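Long-range contacts in major capsid protein (Paramecium bursaria Chlorella virus 1, PDB 5TIP), which self-assembles as trimers, the pseudo-hexagonal capsomers of the large icosahedral viral capsid, and carries N-linked glycans: residues Asn62-Asp68 and Trp204-Leu210; Lys383-Ala389 and Thr401-Ala407. One frame throughout, in Å; residues are numbered along the deposited sequence.

In the fold
Contact 1 and contact 2 follow one another along the chain and lie on opposite sides of its centre, 51 Å apart between contact centres and about 37 Å between nearest atoms. Contact 1 pairs strand 65-76 with strand 200-210 in an antiparallel sheet of the N-terminal capsid domain; contact 2 pairs the end of strand 376-387 with strand 402-404 in a mixed sheet of the C-terminal one. No sheet is shared, in keeping with the double jelly-roll fold of this capsid family. Their surroundings differ as well: 62-68/204-210 is buried against both other subunits of the trimer, whereas 383-389/401-407 touches no other protein chain and carries glycan.

Contact 1: residues Asn62-Asp68 and Trp204-Leu210; sequences NGDLITD and WVDYIFL
The Y207 ring (chi1 m, chi2 82°) lies face-on to N62 CB, a CH-pi contact with CB 4.0 Å from the ring centroid and 10° off the normal. G63 CA sits likewise over a face of the F209 ring, 4.3 Å from its centroid. From D64 the chain enters strand 65-68, which runs antiparallel to strand 204-210, the short axes 4.5 Å apart at 139°. L65 faces I208 as a hydrogen-bonded pair (CA-CA 4.8 Å), I66 faces Y207 as a non-hydrogen-bonded pair (CA-CA 4.5 Å). I208 O accepts from both D64 N (2.9 Å) and L65 N (3.2 Å), and I208 N returns a bond to L65 O (2.7 Å): a classic beta bulge, with D64 at phi/psi -91/-41, where the strand joins this jelly-roll sheet. D64 OD2 accepts a bond from L210 N (3.0 Å), a side-chain link just beyond the bridges, while its OD1 forms a salt bridge with R215. Further along, T67 N donates to D206 O (2.9 Å) and D206 N to D68 O (2.8 Å). I66 CG2 meets V205 CG1 at 3.7 Å and Y207 CD2 at 3.6 Å; L65 CB touches I208 CB at 3.8 Å, and F26 of a second subunit packs on L65, I208 and L210. D68 OD2 and D206 OD2, 4.2 Å apart, both accept from one water, at 2.5 and 2.4 Å respectively.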
loop_
_atom_site.group_PDB
_atom_site.type_symbol
_atom_site.label_atom_id
_atom_site.label_comp_id
_atom_site.label_asym_id
_atom_site.label_seq_id
_atom_site.Cartn_x
_atom_site.Cartn_y
_atom_site.Cartn_z
ATOM N N ASN A 62 0.155 -15.500 32.153
ATOM C CA ASN A 62 -1.112 -14.824 32.398
ATOM C C ASN A 62 -2.234 -15.365 31.523
ATOM O O ASN A 62 -3.359 -15.546 32.002
ATOM C CB ASN A 62 -0.954 -13.322 32.164
ATOM C CG ASN A 62 0.093 -12.701 33.058
ATOM O OD1 ASN A 62 1.278 -12.694 32.727
ATOM N ND2 ASN A 62 -0.336 -12.174 34.197
ATOM N N GLY A 63 -1.952 -15.623 30.249
ATOM C CA GLY A 63 -2.961 -16.117 29.335
ATOM C C GLY A 63 -2.603 -17.454 28.722
ATOM O O GLY A 63 -1.655 -18.112 29.160
ATOM N N ASP A 64 -3.356 -17.866 27.704
ATOM C CA ASP A 64 -3.163 -19.174 27.093
ATOM C C ASP A 64 -2.194 -19.130 25.919
ATOM O O ASP A 64 -1.364 -20.033 25.769
ATOM C CB ASP A 64 -4.512 -19.742 26.653
ATOM C CG ASP A 64 -5.505 -19.824 27.799
ATOM O OD1 ASP A 64 -5.087 -20.180 28.921
ATOM O OD2 ASP A 64 -6.697 -19.521 27.585
ATOM N N LEU A 65 -2.284 -18.101 25.080
ATOM C CA LEU A 65 -1.367 -17.914 23.967
ATOM C C LEU A 65 -0.757 -16.524 24.061
ATOM O O LEU A 65 -1.272 -15.648 24.757
ATOM C CB LEU A 65 -2.072 -18.078 22.613
ATOM C CG LEU A 65 -3.213 -19.093 22.511
ATOM C CD1 LEU A 65 -3.929 -18.939 21.186
ATOM C CD2 LEU A 65 -2.703 -20.514 22.671
ATOM N N ILE A 66 0.349 -16.325 23.348
ATOM C CA ILE A 66 0.969 -15.011 23.223
ATOM C C ILE A 66 1.206 -14.724 21.749
ATOM O O ILE A 66 1.527 -15.629 20.970
ATOM C CB ILE A 66 2.286 -14.896 24.021
ATOM C CG1 ILE A 66 3.307 -15.934 23.560
ATOM C CG2 ILE A 66 2.020 -15.036 25.506
ATOM C CD1 ILE A 66 4.635 -15.824 24.276
ATOM N N THR A 67 1.032 -13.460 21.365
ATOM C CA THR A 67 1.205 -13.043 19.980
ATOM C C THR A 67 2.206 -11.899 19.892
ATOM O O THR A 67 3.417 -12.131 19.825
ATOM C CB THR A 67 -0.138 -12.628 19.370
ATOM O OG1 THR A 67 -0.730 -11.594 20.166
ATOM C CG2 THR A 67 -1.088 -13.815 19.308
ATOM N N ASP A 68 1.713 -10.664 19.888
ATOM C CA ASP A 68 2.582 -9.509 19.713
ATOM C C ASP A 68 3.407 -9.253 20.967
ATOM O O ASP A 68 2.933 -9.435 22.092
ATOM C CB ASP A 68 1.750 -8.273 19.377
ATOM C CG ASP A 68 0.892 -8.467 18.145
ATOM O OD1 ASP A 68 1.397 -9.023 17.148
ATOM O OD2 ASP A 68 -0.292 -8.070 18.176
ATOM N N TRP A 204 6.202 -5.551 26.853
ATOM C CA TRP A 204 4.770 -5.807 26.875
ATOM C C TRP A 204 4.453 -6.966 25.943
ATOM O O TRP A 204 4.917 -6.992 24.798
ATOM C CB TRP A 204 3.988 -4.556 26.470
ATOM C CG TRP A 204 4.132 -3.436 27.454
ATOM C CD1 TRP A 204 5.194 -2.586 27.579
ATOM C CD2 TRP A 204 3.190 -3.051 28.461
ATOM N NE1 TRP A 204 4.967 -1.694 28.598
ATOM C CE2 TRP A 204 3.744 -1.958 29.154
ATOM C CE3 TRP A 204 1.930 -3.523 28.840
ATOM C CZ2 TRP A 204 3.083 -1.330 30.205
ATOM C CZ3 TRP A 204 1.276 -2.900 29.883
ATOM C CH2 TRP A 204 1.853 -1.814 30.554
ATOM N N VAL A 205 3.669 -7.922 26.435
ATOM C CA VAL A 205 3.312 -9.125 25.692
ATOM C C VAL A 205 1.795 -9.183 25.568
ATOM O O VAL A 205 1.078 -8.973 26.553
ATOM C CB VAL A 205 3.858 -10.394 26.373
ATOM C CG1 VAL A 205 3.390 -11.639 25.640
ATOM C CG2 VAL A 205 5.375 -10.349 26.427
ATOM N N ASP A 206 1.312 -9.462 24.360
ATOM C CA ASP A 206 -0.118 -9.592 24.101
ATOM C C ASP A 206 -0.544 -11.037 24.325
ATOM O O ASP A 206 -0.058 -11.945 23.644
ATOM C CB ASP A 206 -0.452 -9.149 22.677
ATOM C CG ASP A 206 -0.436 -7.641 22.515
ATOM O OD1 ASP A 206 0.619 -7.024 22.768
ATOM O OD2 ASP A 206 -1.479 -7.075 22.125
ATOM N N TYR A 207 -1.449 -11.246 25.275
ATOM C CA TYR A 207 -1.928 -12.573 25.624
ATOM C C TYR A 207 -3.292 -12.834 25.000
ATOM O O TYR A 207 -4.106 -11.922 24.833
ATOM C CB TYR A 207 -2.023 -12.745 27.142
ATOM C CG TYR A 207 -0.687 -12.783 27.848
ATOM C CD1 TYR A 207 -0.018 -11.611 28.173
ATOM C CD2 TYR A 207 -0.095 -13.991 28.192
ATOM C CE1 TYR A 207 1.203 -11.641 28.820
ATOM C CE2 TYR A 207 1.127 -14.031 28.839
ATOM C CZ TYR A 207 1.770 -12.853 29.151
ATOM O OH TYR A 207 2.987 -12.884 29.794
ATOM N N ILE A 208 -3.533 -14.095 24.654
ATOM C CA ILE A 208 -4.817 -14.547 24.133
ATOM C C ILE A 208 -5.484 -15.404 25.198
ATOM O O ILE A 208 -4.895 -16.379 25.679
ATOM C CB ILE A 208 -4.656 -15.333 22.819
ATOM C CG1 ILE A 208 -3.864 -14.519 21.793
ATOM C CG2 ILE A 208 -6.018 -15.722 22.267
ATOM C CD1 ILE A 208 -4.573 -13.269 21.327
ATOM N N PHE A 209 -6.708 -15.037 25.570
ATOM C CA PHE A 209 -7.509 -15.805 26.515
ATOM C C PHE A 209 -8.550 -16.598 25.737
ATOM O O PHE A 209 -9.370 -16.016 25.021
ATOM C CB PHE A 209 -8.168 -14.884 27.542
ATOM C CG PHE A 209 -7.185 -14.116 28.382
ATOM C CD1 PHE A 209 -6.637 -12.930 27.925
ATOM C CD2 PHE A 209 -6.802 -14.587 29.626
ATOM C CE1 PHE A 209 -5.729 -12.227 28.692
ATOM C CE2 PHE A 209 -5.894 -13.887 30.399
ATOM C CZ PHE A 209 -5.358 -12.706 29.930
ATOM N N LEU A 210 -8.518 -17.918 25.883
ATOM C CA LEU A 210 -9.345 -18.823 25.101
ATOM C C LEU A 210 -10.537 -19.329 25.906
ATOM O O LEU A 210 -10.540 -19.323 27.138
ATOM C CB LEU A 210 -8.516 -20.009 24.601
ATOM C CG LEU A 210 -7.358 -19.663 23.662
ATOM C CD1 LEU A 210 -6.515 -20.894 23.366
ATOM C CD2 LEU A 210 -7.879 -19.042 22.377
HETATM O O HOH W 1 -2.146 -7.666 19.867
#

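Contact 2: residues Lys383-Ala389 and Thr401-Ala407. With BGC (beta-D-glucopyranose), chain H; BGC (beta-D-glucopyranose), chain G.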
loop_
_atom_site.group_PDB
_atom_site.type_symbol
_atom_site.label_atom_id
_atom_site.label_comp_id
_atom_site.label_asym_id
_atom_site.label_seq_id
_atom_site.Cartn_x
_atom_site.Cartn_y
_atom_site.Cartn_z
ATOM N N LYS A 383 32.281 -2.657 -7.675
ATOM C CA LYS A 383 32.572 -1.564 -8.583
ATOM C C LYS A 383 33.943 -0.972 -8.273
ATOM O O LYS A 383 34.523 -1.197 -7.207
ATOM C CB LYS A 383 31.501 -0.478 -8.480
ATOM C CG LYS A 383 30.089 -0.965 -8.752
ATOM C CD LYS A 383 29.088 0.160 -8.557
ATOM C CE LYS A 383 27.661 -0.324 -8.744
ATOM N NZ LYS A 383 26.681 0.764 -8.471
ATOM N N THR A 384 34.462 -0.206 -9.226
ATOM C CA THR A 384 35.706 0.526 -9.013
ATOM C C THR A 384 35.375 1.819 -8.278
ATOM O O THR A 384 34.757 2.724 -8.847
ATOM C CB THR A 384 36.401 0.809 -10.340
ATOM O OG1 THR A 384 36.678 -0.425 -11.011
ATOM C CG2 THR A 384 37.705 1.551 -10.106
ATOM N N CYS A 385 35.781 1.905 -7.011
ATOM C CA CYS A 385 35.482 3.065 -6.174
ATOM C C CYS A 385 36.438 4.205 -6.534
ATOM O O CYS A 385 37.294 4.625 -5.752
ATOM C CB CYS A 385 35.578 2.692 -4.703
ATOM S SG CYS A 385 34.723 1.159 -4.288
ATOM N N SER A 386 36.270 4.715 -7.753
ATOM C CA SER A 386 37.183 5.700 -8.311
ATOM C C SER A 386 36.585 7.093 -8.440
ATOM O O SER A 386 37.314 8.026 -8.794
ATOM C CB SER A 386 37.675 5.239 -9.691
ATOM O OG SER A 386 36.585 5.043 -10.576
ATOM N N ILE A 387 35.296 7.267 -8.163
ATOM C CA ILE A 387 34.653 8.568 -8.312
ATOM C C ILE A 387 34.995 9.448 -7.120
ATOM O O ILE A 387 35.027 8.984 -5.974
ATOM C CB ILE A 387 33.130 8.412 -8.452
ATOM C CG1 ILE A 387 32.781 7.454 -9.588
ATOM C CG2 ILE A 387 32.483 9.770 -8.685
ATOM C CD1 ILE A 387 31.295 7.227 -9.714
ATOM N N ASP A 388 35.264 10.724 -7.389
ATOM C CA ASP A 388 35.491 11.680 -6.315
ATOM C C ASP A 388 34.170 11.925 -5.607
ATOM O O ASP A 388 33.239 12.472 -6.199
ATOM C CB ASP A 388 36.065 12.982 -6.881
ATOM C CG ASP A 388 36.324 14.039 -5.813
ATOM O OD1 ASP A 388 36.062 13.793 -4.614
ATOM O OD2 ASP A 388 36.796 15.134 -6.180
ATOM N N ALA A 389 34.092 11.526 -4.338
ATOM C CA ALA A 389 32.842 11.633 -3.601
ATOM C C ALA A 389 32.497 13.068 -3.231
ATOM O O ALA A 389 31.335 13.354 -2.919
ATOM C CB ALA A 389 32.904 10.768 -2.343
ATOM N N THR A 401 29.663 0.850 -13.578
ATOM C CA THR A 401 30.534 -0.052 -12.836
ATOM C C THR A 401 31.464 0.678 -11.873
ATOM O O THR A 401 32.457 0.096 -11.424
ATOM C CB THR A 401 31.349 -0.911 -13.803
ATOM O OG1 THR A 401 32.152 -0.065 -14.636
ATOM C CG2 THR A 401 30.424 -1.742 -14.678
ATOM N N VAL A 402 31.173 1.940 -11.552
ATOM C CA VAL A 402 31.994 2.712 -10.630
ATOM C C VAL A 402 31.113 3.327 -9.551
ATOM O O VAL A 402 29.904 3.494 -9.718
ATOM C CB VAL A 402 32.801 3.812 -11.354
ATOM C CG1 VAL A 402 33.871 3.189 -12.238
ATOM C CG2 VAL A 402 31.877 4.690 -12.176
ATOM N N THR A 403 31.745 3.657 -8.426
ATOM C CA THR A 403 31.071 4.311 -7.313
ATOM C C THR A 403 32.061 5.250 -6.635
ATOM O O THR A 403 33.226 5.350 -7.031
ATOM C CB THR A 403 30.499 3.291 -6.324
ATOM O OG1 THR A 403 29.791 3.976 -5.285
ATOM C CG2 THR A 403 31.613 2.464 -5.708
ATOM N N ALA A 404 31.582 5.952 -5.612
ATOM C CA ALA A 404 32.412 6.920 -4.906
ATOM C C ALA A 404 33.555 6.229 -4.174
ATOM O O ALA A 404 33.439 5.083 -3.733
ATOM C CB ALA A 404 31.570 7.723 -3.917
ATOM N N ASN A 405 34.674 6.947 -4.045
ATOM C CA ASN A 405 35.843 6.385 -3.380
ATOM C C ASN A 405 35.596 6.117 -1.902
ATOM O O ASN A 405 36.354 5.365 -1.283
ATOM C CB ASN A 405 37.046 7.314 -3.534
ATOM C CG ASN A 405 36.929 8.565 -2.688
ATOM O OD1 ASN A 405 35.846 9.111 -2.498
ATOM N ND2 ASN A 405 38.057 8.997 -2.136
ATOM N N THR A 406 34.555 6.714 -1.322
ATOM C CA THR A 406 34.232 6.466 0.075
ATOM C C THR A 406 33.571 5.115 0.292
ATOM O O THR A 406 33.320 4.747 1.443
ATOM C CB THR A 406 33.311 7.567 0.609
ATOM O OG1 THR A 406 32.120 7.617 -0.188
ATOM C CG2 THR A 406 34.003 8.918 0.563
ATOM N N ALA A 407 33.292 4.371 -0.779
ATOM C CA ALA A 407 32.670 3.059 -0.663
ATOM C C ALA A 407 33.603 2.017 -0.068
ATOM O O ALA A 407 33.133 0.937 0.308
ATOM C CB ALA A 407 32.183 2.589 -2.033
HETATM C C2 BGC H . 38.978 9.882 -0.176
HETATM C C3 BGC H . 39.172 11.119 0.695
HETATM C C4 BGC H . 39.286 12.361 -0.170
HETATM C C5 BGC H . 38.189 12.418 -1.221
HETATM C C6 BGC H . 38.395 13.616 -2.141
HETATM C C1 BGC H . 37.870 10.100 -1.211
HETATM O O2 BGC H . 38.635 8.766 0.655
HETATM O O3 BGC H . 40.385 11.025 1.457
HETATM O O4 BGC H . 39.204 13.525 0.661
HETATM O O5 BGC H . 38.151 11.236 -2.003
HETATM O O6 BGC H . 39.640 13.476 -2.836
HETATM C C2 BGC G . 33.078 11.338 -13.860
HETATM C C3 BGC G . 34.431 11.861 -14.317
HETATM C C4 BGC G . 35.379 11.914 -13.130
HETATM C C5 BGC G . 35.452 10.557 -12.445
HETATM C C6 BGC G . 36.386 10.602 -11.242
HETATM C C1 BGC G . 33.212 10.035 -13.078
HETATM O O2 BGC G . 32.238 11.128 -15.000
HETATM O O3 BGC G . 34.270 13.185 -14.826
HETATM O O4 BGC G . 36.685 12.307 -13.566
HETATM O O5 BGC G . 34.151 10.161 -12.012
HETATM O O6 BGC G . 35.830 11.458 -10.240
HETATM O O HOH W 2 34.650 -0.761 -13.066
#
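Four backbone hydrogen bonds join 383-389 to 401-407, along and just beyond the parallel strands 384-387 and 402-404: T384 N to T401 O (3.0 Å), T403 N to T384 O (3.2 Å), I387 N to T403 O (3.0 Å) and N405 N to I387 O (2.8 Å). Between the T384-V402 and I387-A404 bridges the register slips by one residue, a beta bulge with C385 at the centre of an inverse gamma turn. C385 O finds no hydrogen-bond partner, although N405 CA approaches it at 3.3 Å. Water 2 donates to T401 O (2.9 Å) and also bonds T384 OG1 (2.9 Å) and T401 OG1 (3.0 Å). K383 NZ is satisfied by a salt bridge to E307, T403 OG1 by Q308 O. N405 ND2 is glycosylated, covalently bonded to C1 of the chain H glucose, ND2 to C1 1.5 Å; D388 N donates to O6 of the chain G glucose (3.0 Å). The contact closes a beta-alpha-beta unit through helix 392-395, with strand 402-404 parallel to strand 376-387, which pairs antiparallel with strands 247-251 and 312-319.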